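Local coordinates for protein MYB21 (Trichomonas vaginalis, PDB 3OSG) that binds Myb recognition elements in promoter DNA through its R2R3 Myb domain and probably regulates transcription by RNA polymerase II, at residues A[19-23]-A[51-56]. Residues are numbered along the deposited sequence; the frame is centred on the assembly and turned at random.
Sequences DEMLK and RWKNYL. With nucleotides of chain B.
Helix 16-29 lends residues 19-23, and helix 45-56 its last turns, 51-56; the two short axes cross at -114°, 11.1 Å apart at closest approach. Leu22 lies opposite Trp52 (CA-CA 7.5 Å) and Lys23 opposite Leu56 (CA-CA 7.1 Å). Arg51 points its CB toward the first helix and, with chi1 t and chi2 p, sets its planar guanidinium edge-on to the carboxylate of Asp19 (chi1 m). The result is a two-pronged salt bridge, Arg51 NE to Asp19 OD1 at 3.0 Å and Arg51 NH2 to Asp19 OD2 at 2.8 Å. Arg51 NH1 remains to donate to OP2 of DT6 of chain B at 2.9 Å, so one guanidinium bridges carboxylate and phosphate; the Asp19 pairing probably helps hold it in place. This is the three-helix, helix-turn-helix fold of the first Myb repeat of the R2R3 domain, where the third helix, 45-56, meets DNA while packing on the first. The end of the Trp52 indole (chi1 t) comes up to Lys23, Trp52 CZ3 lying 4.2 Å from Lys23 CA, and Trp52 CB makes an apolar contact with Leu22 CD1 at 4.4 Å. Tyr55 (chi1 m) carries its ring away from helix 16-29; the long, rigid phenol reaches the DNA backbone, Tyr55 OH donating to DA5 of chain B OP2 at 2.7 Å. At Leu56 a wider pi-type turn spans 52-56; branched and apolar, Leu56 brings CD1 within 3.7 Å of Leu22 CD1, while Leu56 CD2 meets Lys23 CE at 4.0 Å; Lys23 NZ salt-bridges Glu20 OE2 at 2.7 Å.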
ATOM      1  N   ASP A  19      -9.943   1.268  -9.586  1.00 29.21           N
ATOM      2  CA  ASP A  19      -9.332   2.309  -8.776  1.00 30.46           C
ATOM      3  C   ASP A  19     -10.196   3.572  -8.829  1.00 34.94           C
ATOM      4  O   ASP A  19     -10.488   4.180  -7.796  1.00 30.92           O
ATOM      5  CB  ASP A  19      -7.911   2.605  -9.274  1.00 30.73           C
ATOM      6  CG  ASP A  19      -6.907   1.530  -8.862  1.00 34.28           C
ATOM      7  OD1 ASP A  19      -7.235   0.708  -7.976  1.00 30.77           O
ATOM      8  OD2 ASP A  19      -5.785   1.514  -9.410  1.00 34.13           O
ATOM      9  N   GLU A  20     -10.609   3.949 -10.038  1.00 39.44           N
ATOM     10  CA  GLU A  20     -11.475   5.110 -10.221  1.00 40.69           C
ATOM     11  C   GLU A  20     -12.786   4.930  -9.459  1.00 39.29           C
ATOM     12  O   GLU A  20     -13.166   5.777  -8.653  1.00 40.84           O
ATOM     13  CB  GLU A  20     -11.745   5.362 -11.703  1.00 40.46           C
ATOM     14  CG  GLU A  20     -10.667   6.201 -12.371  1.00 46.71           C
ATOM     15  CD  GLU A  20     -10.324   7.459 -11.579  1.00 52.90           C
ATOM     16  OE1 GLU A  20     -11.240   8.266 -11.288  1.00 51.11           O
ATOM     17  OE2 GLU A  20      -9.129   7.641 -11.247  1.00 56.11           O
ATOM     18  N   MET A  21     -13.460   3.818  -9.732  1.00 33.93           N
ATOM     19  CA  MET A  21     -14.599   3.364  -8.955  1.00 38.03           C
ATOM     20  C   MET A  21     -14.385   3.526  -7.442  1.00 39.39           C
ATOM     21  O   MET A  21     -15.197   4.155  -6.757  1.00 37.52           O
ATOM     22  CB  MET A  21     -14.879   1.904  -9.303  1.00 36.08           C
ATOM     23  CG  MET A  21     -16.213   1.389  -8.835  1.00 39.30           C
ATOM     24  SD  MET A  21     -16.778  -0.010  -9.828  1.00 51.25           S
ATOM     25  CE  MET A  21     -18.012  -0.683  -8.721  1.00 38.25           C
ATOM     26  N   LEU A  22     -13.282   2.983  -6.925  1.00 35.54           N
ATOM     27  CA  LEU A  22     -13.039   3.000  -5.480  1.00 32.54           C
ATOM     28  C   LEU A  22     -12.937   4.421  -4.951  1.00 33.40           C
ATOM     29  O   LEU A  22     -13.495   4.745  -3.899  1.00 33.50           O
ATOM     30  CB  LEU A  22     -11.761   2.225  -5.134  1.00 33.04           C
ATOM     31  CG  LEU A  22     -11.695   1.481  -3.788  1.00 35.08           C
ATOM     32  CD1 LEU A  22     -10.290   0.972  -3.488  1.00 26.13           C
ATOM     33  CD2 LEU A  22     -12.182   2.316  -2.642  1.00 32.83           C
ATOM     34  N   LYS A  23     -12.204   5.263  -5.670  1.00 37.35           N
ATOM     35  CA  LYS A  23     -12.052   6.664  -5.281  1.00 39.35           C
ATOM     36  C   LYS A  23     -13.420   7.356  -5.171  1.00 39.17           C
ATOM     37  O   LYS A  23     -13.638   8.171  -4.280  1.00 35.00           O
ATOM     38  CB  LYS A  23     -11.185   7.418  -6.287  1.00 42.26           C
ATOM     39  CG  LYS A  23      -9.761   6.916  -6.429  1.00 42.80           C
ATOM     40  CD  LYS A  23      -9.075   7.635  -7.589  1.00 42.60           C
ATOM     41  CE  LYS A  23      -7.752   6.969  -7.965  1.00 47.54           C
ATOM     42  NZ  LYS A  23      -7.231   7.408  -9.299  1.00 51.21           N
ATOM     43  N   ARG A  51      -6.410  -1.297  -0.718  1.00 19.84           N
ATOM     44  CA  ARG A  51      -6.114  -0.561  -1.928  1.00 20.70           C
ATOM     45  C   ARG A  51      -6.158   0.941  -1.667  1.00 24.89           C
ATOM     46  O   ARG A  51      -5.252   1.676  -2.056  1.00 24.53           O
ATOM     47  CB  ARG A  51      -7.076  -0.952  -3.044  1.00 21.95           C
ATOM     48  CG  ARG A  51      -6.721  -0.335  -4.396  1.00 22.66           C
ATOM     49  CD  ARG A  51      -5.321  -0.753  -4.874  1.00 21.42           C
ATOM     50  NE  ARG A  51      -5.009  -0.123  -6.150  1.00 22.50           N
ATOM     51  CZ  ARG A  51      -3.810  -0.110  -6.719  1.00 28.26           C
ATOM     52  NH1 ARG A  51      -2.781  -0.698  -6.121  1.00 21.15           N
ATOM     53  NH2 ARG A  51      -3.647   0.494  -7.896  1.00 26.80           N
ATOM     54  N   TRP A  52      -7.201   1.400  -0.984  1.00 23.61           N
ATOM     55  CA  TRP A  52      -7.298   2.821  -0.676  1.00 23.35           C
ATOM     56  C   TRP A  52      -6.175   3.299   0.244  1.00 23.72           C
ATOM     57  O   TRP A  52      -5.452   4.244  -0.074  1.00 29.10           O
ATOM     58  CB  TRP A  52      -8.661   3.170  -0.076  1.00 24.98           C
ATOM     59  CG  TRP A  52      -8.693   4.575   0.456  1.00 27.49           C
ATOM     60  CD1 TRP A  52      -8.423   4.975   1.730  1.00 27.13           C
ATOM     61  CD2 TRP A  52      -8.977   5.766  -0.287  1.00 27.41           C
ATOM     62  NE1 TRP A  52      -8.535   6.343   1.836  1.00 30.38           N
ATOM     63  CE2 TRP A  52      -8.876   6.852   0.610  1.00 33.44           C
ATOM     64  CE3 TRP A  52      -9.314   6.017  -1.617  1.00 29.70           C
ATOM     65  CZ2 TRP A  52      -9.101   8.174   0.215  1.00 33.60           C
ATOM     66  CZ3 TRP A  52      -9.534   7.326  -2.013  1.00 36.04           C
ATOM     67  CH2 TRP A  52      -9.423   8.391  -1.098  1.00 37.49           C
ATOM     68  N   LYS A  53      -6.003   2.621   1.362  1.00 19.88           N
ATOM     69  CA  LYS A  53      -5.063   3.073   2.379  1.00 25.32           C
ATOM     70  C   LYS A  53      -3.617   3.100   1.886  1.00 26.34           C
ATOM     71  O   LYS A  53      -2.867   4.013   2.215  1.00 29.35           O
ATOM     72  CB  LYS A  53      -5.197   2.208   3.628  1.00 26.04           C
ATOM     73  CG  LYS A  53      -4.290   2.605   4.793  1.00 36.19           C
ATOM     74  CD  LYS A  53      -4.535   1.699   6.004  1.00 42.08           C
ATOM     75  CE  LYS A  53      -3.664   2.100   7.208  1.00 51.62           C
ATOM     76  NZ  LYS A  53      -2.182   1.986   6.919  1.00 46.15           N
ATOM     77  N   ASN A  54      -3.238   2.119   1.079  1.00 21.29           N
ATOM     78  CA  ASN A  54      -1.843   1.981   0.661  1.00 25.48           C
ATOM     79  C   ASN A  54      -1.548   2.483  -0.743  1.00 25.85           C
ATOM     80  O   ASN A  54      -0.386   2.648  -1.111  1.00 25.26           O
ATOM     81  CB  ASN A  54      -1.398   0.517   0.753  1.00 21.38           C
ATOM     82  CG  ASN A  54      -1.502  -0.029   2.153  1.00 24.65           C
ATOM     83  OD1 ASN A  54      -0.842   0.455   3.074  1.00 27.48           O
ATOM     84  ND2 ASN A  54      -2.344  -1.039   2.331  1.00 22.32           N
ATOM     85  N   TYR A  55      -2.575   2.716  -1.549  1.00 24.95           N
ATOM     86  CA  TYR A  55      -2.314   3.108  -2.939  1.00 28.39           C
ATOM     87  C   TYR A  55      -3.098   4.304  -3.494  1.00 33.21           C
ATOM     88  O   TYR A  55      -2.559   5.063  -4.298  1.00 34.71           O
ATOM     89  CB  TYR A  55      -2.404   1.891  -3.874  1.00 28.10           C
ATOM     90  CG  TYR A  55      -1.341   0.875  -3.521  1.00 26.49           C
ATOM     91  CD1 TYR A  55      -0.046   1.005  -4.006  1.00 22.19           C
ATOM     92  CD2 TYR A  55      -1.622  -0.175  -2.656  1.00 19.75           C
ATOM     93  CE1 TYR A  55       0.932   0.113  -3.658  1.00 22.49           C
ATOM     94  CE2 TYR A  55      -0.658  -1.085  -2.307  1.00 21.08           C
ATOM     95  CZ  TYR A  55       0.624  -0.935  -2.805  1.00 21.57           C
ATOM     96  OH  TYR A  55       1.600  -1.822  -2.450  1.00 19.10           O
ATOM     97  N   LEU A  56      -4.348   4.487  -3.070  1.00 30.87           N
ATOM     98  CA  LEU A  56      -5.198   5.496  -3.708  1.00 33.23           C
ATOM     99  C   LEU A  56      -5.350   6.782  -2.918  1.00 30.52           C
ATOM    100  O   LEU A  56      -5.528   7.846  -3.503  1.00 34.29           O
ATOM    101  CB  LEU A  56      -6.570   4.917  -4.051  1.00 28.03           C
ATOM    102  CG  LEU A  56      -6.481   3.673  -4.931  1.00 32.22           C
ATOM    103  CD1 LEU A  56      -7.867   3.106  -5.239  1.00 33.56           C
ATOM    104  CD2 LEU A  56      -5.714   3.982  -6.213  1.00 30.55           C
TER
ATOM    105  P    DA B   5       3.711  -1.839  -5.250  1.00 22.54           P
ATOM    106  OP1  DA B   5       3.906  -0.776  -6.237  1.00 22.96           O
ATOM    107  OP2  DA B   5       3.869  -1.570  -3.804  1.00 21.96           O
ATOM    108  O5'  DA B   5       2.253  -2.450  -5.490  1.00 22.85           O
ATOM    109  C5'  DA B   5       1.930  -2.894  -6.791  1.00 20.91           C
ATOM    110  C4'  DA B   5       0.856  -3.952  -6.721  1.00 22.99           C
ATOM    111  O4'  DA B   5       1.423  -5.161  -6.152  1.00 18.55           O
ATOM    112  C3'  DA B   5      -0.336  -3.606  -5.826  1.00 22.18           C
ATOM    113  O3'  DA B   5      -1.488  -4.222  -6.377  1.00 21.04           O
ATOM    114  C2'  DA B   5       0.027  -4.245  -4.492  1.00 16.98           C
ATOM    115  C1'  DA B   5       0.787  -5.488  -4.934  1.00 19.18           C
ATOM    116  N9   DA B   5       1.860  -5.872  -4.018  1.00 18.87           N
ATOM    117  C8   DA B   5       2.707  -5.032  -3.355  1.00 18.43           C
ATOM    118  N7   DA B   5       3.587  -5.644  -2.592  1.00 18.60           N
ATOM    119  C5   DA B   5       3.320  -6.978  -2.789  1.00 17.14           C
ATOM    120  C6   DA B   5       3.924  -8.142  -2.278  1.00 18.06           C
ATOM    121  N6   DA B   5       4.959  -8.105  -1.431  1.00 18.69           N
ATOM    122  N1   DA B   5       3.436  -9.329  -2.669  1.00 17.96           N
ATOM    123  C2   DA B   5       2.412  -9.350  -3.532  1.00 19.37           C
ATOM    124  N3   DA B   5       1.759  -8.311  -4.077  1.00 19.53           N
ATOM    125  C4   DA B   5       2.260  -7.142  -3.667  1.00 18.90           C
ATOM    126  P    DT B   6      -2.925  -4.233  -5.679  1.00 20.63           P
ATOM    127  OP1  DT B   6      -3.837  -4.241  -6.847  1.00 21.26           O
ATOM    128  OP2  DT B   6      -3.029  -3.194  -4.629  1.00 19.96           O
ATOM    129  O5'  DT B   6      -3.013  -5.641  -4.926  1.00 19.05           O
ATOM    130  C5'  DT B   6      -2.977  -6.851  -5.687  1.00 21.62           C
ATOM    131  C4'  DT B   6      -2.852  -8.066  -4.777  1.00 20.01           C
ATOM    132  O4'  DT B   6      -1.716  -7.903  -3.919  1.00 18.97           O
ATOM    133  C3'  DT B   6      -4.000  -8.369  -3.816  1.00 22.40           C
ATOM    134  O3'  DT B   6      -4.484  -9.636  -4.220  1.00 19.61           O
ATOM    135  C2'  DT B   6      -3.374  -8.413  -2.404  1.00 18.48           C
ATOM    136  C1'  DT B   6      -1.918  -8.680  -2.756  1.00 19.20           C
ATOM    137  N1   DT B   6      -0.877  -8.191  -1.818  1.00 19.32           N
ATOM    138  C2   DT B   6      -0.071  -9.098  -1.178  1.00 17.23           C
ATOM    139  O2   DT B   6      -0.206 -10.292  -1.309  1.00 18.31           O
ATOM    140  N3   DT B   6       0.887  -8.563  -0.360  1.00 16.11           N
ATOM    141  C4   DT B   6       1.109  -7.231  -0.121  1.00 18.20           C
ATOM    142  O4   DT B   6       1.992  -6.870   0.632  1.00 18.41           O
ATOM    143  C5   DT B   6       0.232  -6.305  -0.813  1.00 22.72           C
ATOM    144  C7   DT B   6       0.381  -4.814  -0.624  1.00 19.04           C
ATOM    145  C6   DT B   6      -0.709  -6.828  -1.622  1.00 21.06           C
TER